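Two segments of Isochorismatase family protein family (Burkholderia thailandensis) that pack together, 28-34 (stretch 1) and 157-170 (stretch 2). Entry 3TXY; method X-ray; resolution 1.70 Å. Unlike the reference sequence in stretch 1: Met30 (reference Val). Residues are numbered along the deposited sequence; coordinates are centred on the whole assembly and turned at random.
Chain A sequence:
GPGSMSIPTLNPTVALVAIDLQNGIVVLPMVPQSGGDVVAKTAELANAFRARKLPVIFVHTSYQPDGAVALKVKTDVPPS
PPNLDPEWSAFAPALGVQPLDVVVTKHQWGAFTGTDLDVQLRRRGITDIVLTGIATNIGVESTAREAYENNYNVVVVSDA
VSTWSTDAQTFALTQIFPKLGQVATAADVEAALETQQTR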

# COMPACT_ATOMS: atom_id res chain seq x y z
N LEU A 28 7.64 6.93 20.27
CA LEU A 28 8.51 5.91 19.72
C LEU A 28 9.77 6.54 19.11
O LEU A 28 9.76 7.71 18.70
CB LEU A 28 7.75 5.10 18.68
CG LEU A 28 6.58 4.26 19.21
CD1 LEU A 28 5.80 3.60 18.07
CD2 LEU A 28 7.08 3.22 20.20
N PRO A 29 10.87 5.77 19.04
CA PRO A 29 12.07 6.32 18.42
C PRO A 29 11.89 6.42 16.92
O PRO A 29 11.33 5.51 16.31
CB PRO A 29 13.16 5.30 18.79
CG PRO A 29 12.41 4.01 19.00
CD PRO A 29 11.11 4.44 19.63
N MET A 30 12.27 7.56 16.33
CA MET A 30 12.05 7.76 14.90
C MET A 30 12.92 8.86 14.32
O MET A 30 13.42 9.75 15.04
CB MET A 30 10.58 8.06 14.62
CG MET A 30 10.08 9.39 15.17
SD MET A 30 8.29 9.53 15.01
CE MET A 30 7.79 8.53 16.42
N VAL A 31 13.10 8.80 13.00
CA VAL A 31 13.96 9.73 12.31
C VAL A 31 13.29 10.12 10.99
O VAL A 31 12.42 9.39 10.50
CB VAL A 31 15.35 9.11 12.04
CG1 VAL A 31 16.12 8.96 13.36
CG2 VAL A 31 15.22 7.79 11.29
N PRO A 32 13.72 11.25 10.38
CA PRO A 32 14.80 12.17 10.71
C PRO A 32 14.39 13.31 11.66
O PRO A 32 15.21 14.16 11.99
CB PRO A 32 15.18 12.73 9.34
CG PRO A 32 13.88 12.79 8.63
CD PRO A 32 13.11 11.57 9.08
N GLN A 33 13.13 13.32 12.07
CA GLN A 33 12.71 14.19 13.15
C GLN A 33 11.86 13.42 14.16
O GLN A 33 11.28 12.39 13.83
CB GLN A 33 11.99 15.44 12.60
CG GLN A 33 10.82 15.17 11.67
CD GLN A 33 11.19 15.05 10.20
OE1 GLN A 33 11.95 15.85 9.65
NE2 GLN A 33 10.58 14.07 9.54
N SER A 34 11.80 13.94 15.38
CA SER A 34 11.17 13.21 16.48
C SER A 34 9.64 13.22 16.32
O SER A 34 9.10 13.93 15.47
CB SER A 34 11.55 13.82 17.85
OG SER A 34 10.96 15.11 18.03
N VAL A 157 4.57 15.25 3.28
CA VAL A 157 5.35 16.31 3.89
C VAL A 157 6.59 15.72 4.55
O VAL A 157 6.53 15.12 5.63
CB VAL A 157 4.53 17.12 4.94
CG1 VAL A 157 5.38 18.23 5.54
CG2 VAL A 157 3.26 17.68 4.31
N SER A 158 7.74 15.93 3.90
CA SER A 158 8.97 15.26 4.26
C SER A 158 9.43 15.52 5.69
O SER A 158 9.93 14.61 6.37
CB SER A 158 10.09 15.63 3.27
OG SER A 158 10.31 17.01 3.23
N ASP A 159 9.23 16.75 6.16
CA ASP A 159 9.61 17.09 7.53
C ASP A 159 8.46 16.94 8.53
O ASP A 159 8.54 17.43 9.66
CB ASP A 159 10.28 18.47 7.61
CG ASP A 159 9.45 19.59 7.02
OD1 ASP A 159 8.46 19.34 6.30
OD2 ASP A 159 9.81 20.76 7.29
N ALA A 160 7.40 16.23 8.11
CA ALA A 160 6.34 15.84 9.04
C ALA A 160 5.92 14.39 8.87
O ALA A 160 4.80 14.04 9.22
CB ALA A 160 5.14 16.78 8.91
N VAL A 161 6.82 13.57 8.33
CA VAL A 161 6.72 12.12 8.37
C VAL A 161 8.05 11.56 8.88
O VAL A 161 9.13 12.01 8.45
CB VAL A 161 6.33 11.48 7.01
CG1 VAL A 161 4.95 11.98 6.57
CG2 VAL A 161 7.37 11.72 5.91
N SER A 162 7.98 10.59 9.80
CA SER A 162 9.17 9.94 10.34
C SER A 162 8.97 8.44 10.44
O SER A 162 7.85 7.93 10.43
CB SER A 162 9.57 10.55 11.68
OG SER A 162 9.94 11.90 11.53
N THR A 163 10.09 7.73 10.53
CA THR A 163 10.08 6.28 10.50
C THR A 163 11.29 5.71 11.25
O THR A 163 11.95 6.44 11.99
CB THR A 163 9.93 5.77 9.05
OG1 THR A 163 9.68 4.37 9.05
CG2 THR A 163 11.15 6.10 8.16
N TRP A 164 11.56 4.42 11.09
CA TRP A 164 12.52 3.75 11.99
C TRP A 164 13.97 3.87 11.60
O TRP A 164 14.86 3.53 12.40
CB TRP A 164 12.17 2.26 12.13
CG TRP A 164 12.27 1.52 10.83
CD1 TRP A 164 13.41 1.02 10.21
CD2 TRP A 164 11.18 1.23 9.90
NE1 TRP A 164 13.10 0.44 9.01
CE2 TRP A 164 11.78 0.53 8.77
CE3 TRP A 164 9.81 1.45 9.91
CZ2 TRP A 164 11.03 0.08 7.72
CZ3 TRP A 164 9.07 0.99 8.83
CH2 TRP A 164 9.66 0.33 7.76
N SER A 165 14.25 4.32 10.39
CA SER A 165 15.63 4.52 9.96
C SER A 165 15.68 5.56 8.85
O SER A 165 14.67 5.83 8.18
CB SER A 165 16.26 3.19 9.49
OG SER A 165 15.84 2.85 8.16
N THR A 166 16.84 6.18 8.68
CA THR A 166 16.99 7.18 7.61
C THR A 166 16.97 6.48 6.24
O THR A 166 16.52 7.06 5.26
CB THR A 166 18.27 8.03 7.78
OG1 THR A 166 19.41 7.18 7.94
CG2 THR A 166 18.15 8.94 8.98
N ASP A 167 17.46 5.24 6.19
CA ASP A 167 17.39 4.45 4.94
C ASP A 167 15.91 4.26 4.54
O ASP A 167 15.54 4.36 3.35
CB ASP A 167 18.06 3.08 5.10
CG ASP A 167 19.59 3.13 4.96
OD1 ASP A 167 20.18 4.18 4.61
OD2 ASP A 167 20.21 2.07 5.15
N ALA A 168 15.05 3.96 5.52
CA ALA A 168 13.62 3.75 5.22
C ALA A 168 12.95 5.04 4.82
O ALA A 168 12.15 5.07 3.88
CB ALA A 168 12.91 3.14 6.41
N GLN A 169 13.28 6.13 5.50
CA GLN A 169 12.75 7.43 5.11
C GLN A 169 13.11 7.74 3.68
O GLN A 169 12.26 8.07 2.86
CB GLN A 169 13.30 8.52 6.01
CG GLN A 169 12.77 9.92 5.67
CD GLN A 169 11.42 10.22 6.31
OE1 GLN A 169 10.73 9.31 6.78
NE2 GLN A 169 11.06 11.51 6.37
N THR A 170 14.40 7.61 3.37
CA THR A 170 14.88 7.92 2.04
C THR A 170 14.27 7.04 0.98
O THR A 170 13.89 7.53 -0.08
CB THR A 170 16.42 7.87 1.98
OG1 THR A 170 16.92 8.93 2.80
CG2 THR A 170 16.92 8.07 0.52
O HOH W 1 13.11 15.84 7.08

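A cis peptide bond joins Val31 to Pro32, directly after the residue that makes the one beta bridge of this contact: Val31 and Thr163 form an isolated antiparallel pair between two segments at least 125 residues apart in sequence wherever they touch. Val31 N donates to Thr163 O at 2.8 Å and Thr163 N donates to Val31 O at 2.9 Å, both nearly straight, so the N and O of Val31 and of Thr163 pair with each other. Met30 CA also lies 3.2 Å from Thr163 O, a CA-H...O contact beside the bridge. Beyond Pro32, the CA-to-CB bond of Gln33 points toward stretch 2. There Ser162 works in both directions: its OG donates to Gln33 O (2.7 Å) and accepts from Gln33 NE2 (3.0 Å). Gln33 NE2 also donates to Ser158 O at 3.3 Å, within the type I turn from Val157 to Ala160, while a water donates to Gln33 OE1 (2.8 Å) and weakly to Ser158 O (3.5 Å). Val31 CG2 packs 3.3 Å from Ser165 C and 3.9 Å from Thr166 CG2, at the start of the helix, where Ser165 OG caps Ala168 N at 3.0 Å. Gln169 NE2 donates to Val161 O (2.9 Å) and lies 3.4 Å from Pro32 CD. The contact buries 468 Å² between the stretches, both sides summed.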